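Local coordinates for extracellular solute-binding protein, family 1 (Bifidobacterium longum subsp. infantis ATCC 15697, PDB 3QUF) that probably acts as the extracellular solute-binding component of a bacterial ABC transport system, capturing a solute, possibly a sugar, for uptake into the cell, at residues Gly28-Ser36 with Lys312-Phe320; Thr191-Glu200 with Pro285-Asn296. One frame throughout, in Å; residues are numbered along the deposited sequence.

Interaction 1 (Gly28-Ser36 with Lys312-Phe320); sequences GKTKISFYS and KEKAAAKKF
T30, I32 and F34 meet the helix through branches set by their first torsions. In T30 the methyl CG2 stands anti to the backbone N, with OG1 beside that N. T30 CG2 therefore reaches the helix backbone, 3.6 Å from K312 O, and also touches A316 CB. In I32 the first torsion is 56°, which wedges CG1 between the backbone N and the carbonyl carbon. The two branches then divide the work. I32 CG2 lies 3.6 Å from E313 O and 3.9 Å from A316 CB, while CD1 reaches A317 N. A316 CB touches the methyls of both T30 and I32, and the three form a small cluster. The rings of F34 and F320 meet obliquely, planes at 52°, and F34 CE2 comes 4.0 Å from F320 CZ. F320 CE2 lies over one face of the F34 ring, toward its rim, and S36 CB over the rim of the opposite face. F50 meets F320 edge-to-face.

No direct hydrogen bond joins the two segments. Two waters span the outer end instead. One donates to K312 O and weakly to T30 OG1. The other links K31 O, at 2.8 Å, to E313 OE2. The other carboxylate oxygen, E313 OE1, accepts from S310 N, so both ends of the carboxylate are engaged.

Strand 30-36 pairs in parallel with strands 57-63 and 86-89. The axis of helix segment 312-320 crosses strand 30-36 at -64°, 8.0 Å away at the closest approach. I57 and I86 add to the apolar layer. This is helix-on-sheet packing in an alpha/beta lobe, characteristic of the periplasmic-binding-protein fold.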
loop_
_atom_site.group_PDB
_atom_site.type_symbol
_atom_site.label_atom_id
_atom_site.label_comp_id
_atom_site.label_asym_id
_atom_site.label_seq_id
_atom_site.Cartn_x
_atom_site.Cartn_y
_atom_site.Cartn_z
ATOM N N GLY A 28 -1.079 40.410 6.310
ATOM C CA GLY A 28 -1.167 40.577 4.829
ATOM C C GLY A 28 -1.110 39.259 4.026
ATOM O O GLY A 28 -1.754 38.309 4.424
ATOM N N LYS A 29 -0.383 39.221 2.896
ATOM C CA LYS A 29 -0.180 37.961 2.142
ATOM C C LYS A 29 0.923 37.131 2.786
ATOM O O LYS A 29 1.847 37.674 3.336
ATOM C CB LYS A 29 0.234 38.190 0.699
ATOM C CG LYS A 29 -0.881 38.706 -0.230
ATOM C CD LYS A 29 -0.604 38.268 -1.689
ATOM C CE LYS A 29 -1.854 38.377 -2.563
ATOM N NZ LYS A 29 -2.615 39.626 -2.292
ATOM N N THR A 30 0.811 35.815 2.690
ATOM C CA THR A 30 1.831 34.941 3.224
ATOM C C THR A 30 2.304 34.046 2.102
ATOM O O THR A 30 1.498 33.350 1.489
ATOM C CB THR A 30 1.252 34.060 4.346
ATOM O OG1 THR A 30 0.812 34.909 5.432
ATOM C CG2 THR A 30 2.313 33.056 4.859
ATOM N N LYS A 31 3.598 34.074 1.842
ATOM C CA LYS A 31 4.216 33.218 0.836
ATOM C C LYS A 31 4.653 31.888 1.444
ATOM O O LYS A 31 5.435 31.894 2.395
ATOM C CB LYS A 31 5.451 33.921 0.284
ATOM C CG LYS A 31 5.157 35.253 -0.371
ATOM C CD LYS A 31 6.376 35.744 -1.125
ATOM C CE LYS A 31 7.015 34.625 -1.922
ATOM N NZ LYS A 31 6.209 34.212 -3.095
ATOM N N ILE A 32 4.198 30.774 0.888
ATOM C CA ILE A 32 4.665 29.434 1.290
ATOM C C ILE A 32 5.082 28.619 0.073
ATOM O O ILE A 32 4.721 28.984 -1.064
ATOM C CB ILE A 32 3.636 28.655 2.119
ATOM C CG1 ILE A 32 2.276 28.523 1.396
ATOM C CG2 ILE A 32 3.466 29.372 3.482
ATOM C CD1 ILE A 32 1.264 27.614 2.135
ATOM N N SER A 33 5.883 27.576 0.310
ATOM C CA SER A 33 6.337 26.698 -0.739
ATOM C C SER A 33 5.930 25.262 -0.471
ATOM O O SER A 33 5.726 24.861 0.677
ATOM C CB SER A 33 7.849 26.783 -0.916
ATOM O OG SER A 33 8.470 26.545 0.325
ATOM N N PHE A 34 5.802 24.488 -1.541
ATOM C CA PHE A 34 5.432 23.077 -1.464
ATOM C C PHE A 34 6.343 22.351 -2.414
ATOM O O PHE A 34 6.372 22.711 -3.602
ATOM C CB PHE A 34 3.968 22.929 -1.868
ATOM C CG PHE A 34 3.436 21.505 -1.990
ATOM C CD1 PHE A 34 3.965 20.434 -1.320
ATOM C CD2 PHE A 34 2.334 21.278 -2.813
ATOM C CE1 PHE A 34 3.436 19.138 -1.489
ATOM C CE2 PHE A 34 1.813 20.007 -2.987
ATOM C CZ PHE A 34 2.350 18.955 -2.353
ATOM N N TYR A 35 7.174 21.457 -1.899
ATOM C CA TYR A 35 7.997 20.602 -2.755
ATOM C C TYR A 35 7.255 19.293 -2.812
ATOM O O TYR A 35 7.217 18.536 -1.841
ATOM C CB TYR A 35 9.402 20.415 -2.205
ATOM C CG TYR A 35 10.302 19.676 -3.166
ATOM C CD1 TYR A 35 10.362 20.053 -4.499
ATOM C CD2 TYR A 35 11.072 18.624 -2.772
ATOM C CE1 TYR A 35 11.195 19.384 -5.406
ATOM C CE2 TYR A 35 11.910 17.946 -3.670
ATOM C CZ TYR A 35 11.945 18.325 -4.979
ATOM O OH TYR A 35 12.776 17.725 -5.900
ATOM N N SER A 36 6.625 19.041 -3.951
ATOM C CA SER A 36 5.640 17.965 -4.112
ATOM C C SER A 36 6.194 16.674 -4.747
ATOM O O SER A 36 6.841 16.708 -5.791
ATOM C CB SER A 36 4.495 18.470 -4.979
ATOM O OG SER A 36 3.532 17.458 -5.238
ATOM N N LYS A 312 3.513 32.531 10.535
ATOM C CA LYS A 312 2.478 32.752 9.512
ATOM C C LYS A 312 2.547 31.713 8.410
ATOM O O LYS A 312 1.507 31.289 7.878
ATOM C CB LYS A 312 2.549 34.130 8.920
ATOM C CG LYS A 312 1.925 35.173 9.825
ATOM C CD LYS A 312 0.423 35.012 9.916
ATOM C CE LYS A 312 -0.151 36.054 10.847
ATOM N NZ LYS A 312 -1.644 36.023 10.769
ATOM N N GLU A 313 3.759 31.290 8.081
ATOM C CA GLU A 313 3.924 30.267 7.084
ATOM C C GLU A 313 3.293 28.953 7.552
ATOM O O GLU A 313 2.599 28.270 6.787
ATOM C CB GLU A 313 5.401 30.053 6.755
ATOM C CG GLU A 313 5.978 31.171 5.869
ATOM C CD GLU A 313 7.467 31.386 5.986
ATOM O OE1 GLU A 313 8.198 30.532 6.558
ATOM O OE2 GLU A 313 7.913 32.477 5.490
ATOM N N LYS A 314 3.538 28.596 8.811
ATOM C CA LYS A 314 2.950 27.405 9.372
ATOM C C LYS A 314 1.431 27.470 9.347
ATOM O O LYS A 314 0.757 26.494 8.984
ATOM C CB LYS A 314 3.473 27.153 10.777
ATOM C CG LYS A 314 4.944 26.649 10.745
ATOM C CD LYS A 314 5.497 26.126 12.080
ATOM C CE LYS A 314 5.314 27.072 13.202
ATOM N NZ LYS A 314 5.533 26.442 14.594
ATOM N N ALA A 315 0.899 28.619 9.719
ATOM C CA ALA A 315 -0.563 28.816 9.716
ATOM C C ALA A 315 -1.156 28.626 8.308
ATOM O O ALA A 315 -2.191 28.006 8.099
ATOM C CB ALA A 315 -0.896 30.191 10.250
ATOM N N ALA A 316 -0.477 29.163 7.308
ATOM C CA ALA A 316 -0.922 29.046 5.932
ATOM C C ALA A 316 -0.829 27.586 5.454
ATOM O O ALA A 316 -1.707 27.105 4.723
ATOM C CB ALA A 316 -0.094 29.976 5.003
ATOM N N ALA A 317 0.246 26.904 5.812
ATOM C CA ALA A 317 0.431 25.491 5.467
ATOM C C ALA A 317 -0.651 24.609 6.077
ATOM O O ALA A 317 -1.148 23.674 5.422
ATOM C CB ALA A 317 1.862 25.034 5.849
ATOM N N LYS A 318 -1.052 24.926 7.304
ATOM C CA LYS A 318 -2.160 24.216 7.931
ATOM C C LYS A 318 -3.463 24.413 7.127
ATOM O O LYS A 318 -4.277 23.478 7.042
ATOM C CB LYS A 318 -2.350 24.651 9.374
ATOM C CG LYS A 318 -1.211 24.165 10.264
ATOM C CD LYS A 318 -1.368 24.636 11.721
ATOM C CE LYS A 318 -0.230 24.202 12.618
ATOM N NZ LYS A 318 -0.344 24.845 13.966
ATOM N N LYS A 319 -3.668 25.612 6.578
ATOM C CA LYS A 319 -4.842 25.823 5.699
ATOM C C LYS A 319 -4.784 24.960 4.436
ATOM O O LYS A 319 -5.809 24.484 3.955
ATOM C CB LYS A 319 -4.996 27.300 5.333
ATOM C CG LYS A 319 -5.497 28.143 6.483
ATOM C CD LYS A 319 -5.775 29.578 6.012
ATOM C CE LYS A 319 -6.302 30.481 7.131
ATOM N NZ LYS A 319 -6.973 31.709 6.561
ATOM N N PHE A 320 -3.591 24.734 3.895
ATOM C CA PHE A 320 -3.433 23.851 2.760
ATOM C C PHE A 320 -3.745 22.390 3.107
ATOM O O PHE A 320 -4.528 21.736 2.415
ATOM C CB PHE A 320 -2.044 23.953 2.161
ATOM C CG PHE A 320 -1.868 23.111 0.937
ATOM C CD1 PHE A 320 -2.504 23.432 -0.250
ATOM C CD2 PHE A 320 -1.086 21.969 0.980
ATOM C CE1 PHE A 320 -2.350 22.633 -1.351
ATOM C CE2 PHE A 320 -0.895 21.192 -0.136
ATOM C CZ PHE A 320 -1.521 21.496 -1.295
HETATM O O HOH W 1 -0.864 32.776 7.435
HETATM O O HOH W 2 6.523 33.954 3.995
#

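Interaction 2 (Thr191-Glu200 with Pro285-Asn296); sequences TGLLASYYGE and PAYSKEDGQWIN
P285 O lies 4.0 Å from L193 CD1. A water accepts from W294 N and is within hydrogen-bonding distance of P285 O and G192 O. A286 follows, its CB 3.5 Å from E200 OE2. Y287 N donates a nearly straight bond (166°) to S196 OG, and that hydroxyl donates in turn to G292 O at 2.6 Å. S196 OG stands anti to its own backbone N (chi1 175°), directed into the loop.

The Y287 ring takes the edge of Y197 on one face in a T-shaped pair, with planes at 86°. Y197 CD1 approaches to 3.6 Å of Y287 CZ, and Y197 CB makes a CH-pi contact over the same ring. P224 touches both tyrosines, and Y197 OH bonds to D221.

The E200 carboxylate receives three donors from S288 and K289. E200 OE2 takes S288 N on its syn lone pair and K289 N, at 2.8 Å, from above the carboxylate plane. E200 OE1 accepts S288 OG at 2.6 Å, also from above that plane. These donors gather at the C-terminal part of the helix segment and join it to the loop before strand 295-305, in an alpha/beta solute-binding fold. The extended K289 chain runs past E200 in the opposite direction, and K289 NZ donates to E200 O at 2.7 Å.

A type I turn from K289 to G292 reverses the chain. W294 next lays one indole face over A195 O and S196 N. Its CB packs on A195 CB, while W294 CZ2 lies 3.6 Å from G199 CA. N296 ND2 bonds to G188 O, and OD1 to R263.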
loop_
_atom_site.group_PDB
_atom_site.type_symbol
_atom_site.label_atom_id
_atom_site.label_comp_id
_atom_site.label_asym_id
_atom_site.label_seq_id
_atom_site.Cartn_x
_atom_site.Cartn_y
_atom_site.Cartn_z
ATOM N N THR A 191 1.640 -11.028 1.365
ATOM C CA THR A 191 1.332 -9.884 2.236
ATOM C C THR A 191 -0.099 -9.990 2.751
ATOM O O THR A 191 -0.356 -9.704 3.932
ATOM C CB THR A 191 1.589 -8.574 1.517
ATOM O OG1 THR A 191 2.983 -8.548 1.153
ATOM C CG2 THR A 191 1.272 -7.371 2.399
ATOM N N GLY A 192 -1.020 -10.410 1.884
ATOM C CA GLY A 192 -2.417 -10.612 2.295
ATOM C C GLY A 192 -2.564 -11.670 3.366
ATOM O O GLY A 192 -3.361 -11.538 4.307
ATOM N N LEU A 193 -1.771 -12.732 3.251
ATOM C CA LEU A 193 -1.793 -13.808 4.216
ATOM C C LEU A 193 -1.185 -13.376 5.540
ATOM O O LEU A 193 -1.718 -13.672 6.599
ATOM C CB LEU A 193 -1.081 -15.021 3.614
ATOM C CG LEU A 193 -1.249 -16.341 4.360
ATOM C CD1 LEU A 193 -2.724 -16.760 4.382
ATOM C CD2 LEU A 193 -0.359 -17.429 3.710
ATOM N N LEU A 194 -0.086 -12.634 5.465
ATOM C CA LEU A 194 0.548 -12.017 6.613
ATOM C C LEU A 194 -0.417 -11.076 7.334
ATOM O O LEU A 194 -0.512 -11.120 8.595
ATOM C CB LEU A 194 1.811 -11.267 6.172
ATOM C CG LEU A 194 2.565 -10.566 7.280
ATOM C CD1 LEU A 194 3.191 -11.556 8.275
ATOM C CD2 LEU A 194 3.647 -9.573 6.683
ATOM N N ALA A 195 -1.148 -10.273 6.557
ATOM C CA ALA A 195 -2.061 -9.281 7.105
ATOM C C ALA A 195 -3.126 -10.021 7.923
ATOM O O ALA A 195 -3.460 -9.619 9.029
ATOM C CB ALA A 195 -2.697 -8.451 6.004
ATOM N N SER A 196 -3.603 -11.130 7.386
ATOM C CA SER A 196 -4.599 -11.950 8.089
ATOM C C SER A 196 -4.034 -12.573 9.335
ATOM O O SER A 196 -4.694 -12.595 10.382
ATOM C CB SER A 196 -5.120 -13.009 7.152
ATOM O OG SER A 196 -6.017 -13.932 7.782
ATOM N N TYR A 197 -2.836 -13.139 9.241
ATOM C CA TYR A 197 -2.148 -13.685 10.411
ATOM C C TYR A 197 -2.163 -12.741 11.581
ATOM O O TYR A 197 -2.440 -13.155 12.700
ATOM C CB TYR A 197 -0.693 -14.091 10.060
ATOM C CG TYR A 197 0.199 -14.398 11.229
ATOM C CD1 TYR A 197 0.236 -15.672 11.784
ATOM C CD2 TYR A 197 1.034 -13.428 11.755
ATOM C CE1 TYR A 197 1.052 -15.957 12.835
ATOM C CE2 TYR A 197 1.887 -13.727 12.825
ATOM C CZ TYR A 197 1.872 -15.002 13.349
ATOM O OH TYR A 197 2.701 -15.292 14.415
ATOM N N TYR A 198 -1.890 -11.470 11.317
ATOM C CA TYR A 198 -1.899 -10.455 12.334
ATOM C C TYR A 198 -3.298 -9.975 12.689
ATOM O O TYR A 198 -3.628 -9.802 13.887
ATOM C CB TYR A 198 -1.067 -9.267 11.852
ATOM C CG TYR A 198 0.429 -9.438 11.810
ATOM C CD1 TYR A 198 1.137 -9.915 12.922
ATOM C CD2 TYR A 198 1.149 -9.033 10.696
ATOM C CE1 TYR A 198 2.515 -9.982 12.922
ATOM C CE2 TYR A 198 2.546 -9.100 10.703
ATOM C CZ TYR A 198 3.221 -9.539 11.822
ATOM O OH TYR A 198 4.613 -9.588 11.836
ATOM N N GLY A 199 -4.133 -9.760 11.676
ATOM C CA GLY A 199 -5.449 -9.179 11.881
ATOM C C GLY A 199 -6.332 -10.123 12.680
ATOM O O GLY A 199 -7.155 -9.672 13.497
ATOM N N GLU A 200 -6.149 -11.419 12.483
ATOM C CA GLU A 200 -6.929 -12.423 13.219
ATOM C C GLU A 200 -6.628 -12.390 14.701
ATOM O O GLU A 200 -7.472 -12.827 15.499
ATOM C CB GLU A 200 -6.684 -13.828 12.652
ATOM C CG GLU A 200 -7.293 -14.053 11.238
ATOM C CD GLU A 200 -7.001 -15.409 10.674
ATOM O OE1 GLU A 200 -6.232 -16.173 11.313
ATOM O OE2 GLU A 200 -7.583 -15.760 9.624
ATOM N N PRO A 285 -7.432 -14.844 0.657
ATOM C CA PRO A 285 -7.902 -15.826 1.624
ATOM C C PRO A 285 -7.290 -15.628 3.002
ATOM O O PRO A 285 -6.156 -15.180 3.140
ATOM C CB PRO A 285 -7.438 -17.157 1.044
ATOM C CG PRO A 285 -7.165 -16.884 -0.409
ATOM C CD PRO A 285 -6.676 -15.478 -0.426
ATOM N N ALA A 286 -8.069 -15.941 4.019
ATOM C CA ALA A 286 -7.606 -15.802 5.378
ATOM C C ALA A 286 -6.557 -16.850 5.755
ATOM O O ALA A 286 -6.562 -17.985 5.274
ATOM C CB ALA A 286 -8.794 -15.906 6.352
ATOM N N TYR A 287 -5.711 -16.472 6.691
ATOM C CA TYR A 287 -4.774 -17.410 7.311
ATOM C C TYR A 287 -5.481 -18.579 7.994
ATOM O O TYR A 287 -5.075 -19.699 7.810
ATOM C CB TYR A 287 -3.923 -16.639 8.278
ATOM C CG TYR A 287 -2.928 -17.423 9.070
ATOM C CD1 TYR A 287 -1.735 -17.849 8.488
ATOM C CD2 TYR A 287 -3.133 -17.664 10.416
ATOM C CE1 TYR A 287 -0.791 -18.546 9.227
ATOM C CE2 TYR A 287 -2.167 -18.342 11.187
ATOM C CZ TYR A 287 -1.014 -18.784 10.566
ATOM O OH TYR A 287 -0.032 -19.421 11.304
ATOM N N SER A 288 -6.563 -18.326 8.730
ATOM C CA SER A 288 -7.262 -19.401 9.455
ATOM C C SER A 288 -8.758 -19.246 9.670
ATOM O O SER A 288 -9.469 -20.273 9.728
ATOM C CB SER A 288 -6.595 -19.659 10.821
ATOM O OG SER A 288 -6.921 -18.656 11.758
ATOM N N LYS A 289 -9.251 -18.017 9.821
ATOM C CA LYS A 289 -10.650 -17.764 10.181
ATOM C C LYS A 289 -11.545 -17.501 8.971
ATOM O O LYS A 289 -11.099 -16.943 7.951
ATOM C CB LYS A 289 -10.743 -16.591 11.139
ATOM C CG LYS A 289 -9.918 -16.770 12.419
ATOM C CD LYS A 289 -10.120 -15.619 13.399
ATOM C CE LYS A 289 -9.467 -15.890 14.770
ATOM N NZ LYS A 289 -9.463 -14.648 15.635
ATOM N N GLU A 290 -12.816 -17.893 9.087
ATOM C CA GLU A 290 -13.747 -17.739 7.956
ATOM C C GLU A 290 -13.959 -16.263 7.596
ATOM O O GLU A 290 -14.349 -15.958 6.483
ATOM C CB GLU A 290 -15.090 -18.439 8.225
ATOM C CG GLU A 290 -15.017 -19.963 8.026
ATOM C CD GLU A 290 -15.027 -20.373 6.549
ATOM O OE1 GLU A 290 -16.027 -20.060 5.856
ATOM O OE2 GLU A 290 -14.056 -21.035 6.097
ATOM N N ASP A 291 -13.727 -15.367 8.550
ATOM C CA ASP A 291 -13.843 -13.938 8.316
ATOM C C ASP A 291 -12.525 -13.175 8.387
ATOM O O ASP A 291 -12.517 -11.967 8.601
ATOM C CB ASP A 291 -14.828 -13.342 9.318
ATOM C CG ASP A 291 -14.304 -13.376 10.770
ATOM O OD1 ASP A 291 -13.189 -13.894 11.058
ATOM O OD2 ASP A 291 -15.045 -12.864 11.640
ATOM N N GLY A 292 -11.418 -13.866 8.168
ATOM C CA GLY A 292 -10.087 -13.312 8.451
ATOM C C GLY A 292 -9.402 -12.699 7.236
ATOM O O GLY A 292 -8.179 -12.552 7.230
ATOM N N GLN A 293 -10.187 -12.355 6.216
ATOM C CA GLN A 293 -9.614 -11.842 4.957
ATOM C C GLN A 293 -9.173 -10.381 5.026
ATOM O O GLN A 293 -9.819 -9.541 5.687
ATOM C CB GLN A 293 -10.562 -12.025 3.777
ATOM C CG GLN A 293 -11.083 -13.435 3.560
ATOM C CD GLN A 293 -12.197 -13.803 4.515
ATOM O OE1 GLN A 293 -12.846 -12.927 5.130
ATOM N NE2 GLN A 293 -12.430 -15.124 4.659
ATOM N N TRP A 294 -8.055 -10.102 4.347
ATOM C CA TRP A 294 -7.494 -8.757 4.187
ATOM C C TRP A 294 -7.258 -8.469 2.699
ATOM O O TRP A 294 -7.218 -9.368 1.872
ATOM C CB TRP A 294 -6.174 -8.624 4.970
ATOM C CG TRP A 294 -6.403 -8.445 6.441
ATOM C CD1 TRP A 294 -7.018 -9.328 7.262
ATOM C CD2 TRP A 294 -6.123 -7.299 7.222
ATOM N NE1 TRP A 294 -7.164 -8.806 8.512
ATOM C CE2 TRP A 294 -6.598 -7.564 8.533
ATOM C CE3 TRP A 294 -5.542 -6.058 6.959
ATOM C CZ2 TRP A 294 -6.471 -6.645 9.570
ATOM C CZ3 TRP A 294 -5.395 -5.171 7.989
ATOM C CH2 TRP A 294 -5.905 -5.460 9.290
ATOM N N ILE A 295 -7.077 -7.188 2.383
ATOM C CA ILE A 295 -6.624 -6.769 1.065
ATOM C C ILE A 295 -5.255 -6.115 1.204
ATOM O O ILE A 295 -4.778 -5.815 2.300
ATOM C CB ILE A 295 -7.644 -5.858 0.342
ATOM C CG1 ILE A 295 -7.794 -4.517 1.057
ATOM C CG2 ILE A 295 -8.977 -6.585 0.192
ATOM C CD1 ILE A 295 -8.735 -3.546 0.403
ATOM N N ASN A 296 -4.592 -5.945 0.079
ATOM C CA ASN A 296 -3.398 -5.145 0.056
ATOM C C ASN A 296 -3.800 -3.660 0.027
ATOM O O ASN A 296 -4.788 -3.251 -0.591
ATOM C CB ASN A 296 -2.572 -5.355 -1.234
ATOM C CG ASN A 296 -1.926 -6.752 -1.402
ATOM O OD1 ASN A 296 -1.559 -7.105 -2.541
ATOM N ND2 ASN A 296 -1.771 -7.536 -0.336
HETATM O O HOH W 3 -6.049 -12.225 3.833
#

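Overall arrangement
The two interactions lie on opposite sides of the chain's centre. Their centres are 42 Å apart and their nearest atoms about 23 Å, so they do not touch. Along the chain, interaction 2 (191-200 with 285-296) is nested inside the loop closed by interaction 1 (28-36 with 312-320). Strand 295-305 starts within interaction 2, and helix 311-324 of interaction 1 follows it. Strand 295-305 pairs with strand 86-89, itself a neighbour of strand 30-36, and also with strand 135-144. Both contacts thus reach one branched sheet. This is consistent with the two-lobed build of solute-binding proteins, in which the chain crosses between lobes and interactions 1 and 2 belong to different lobes.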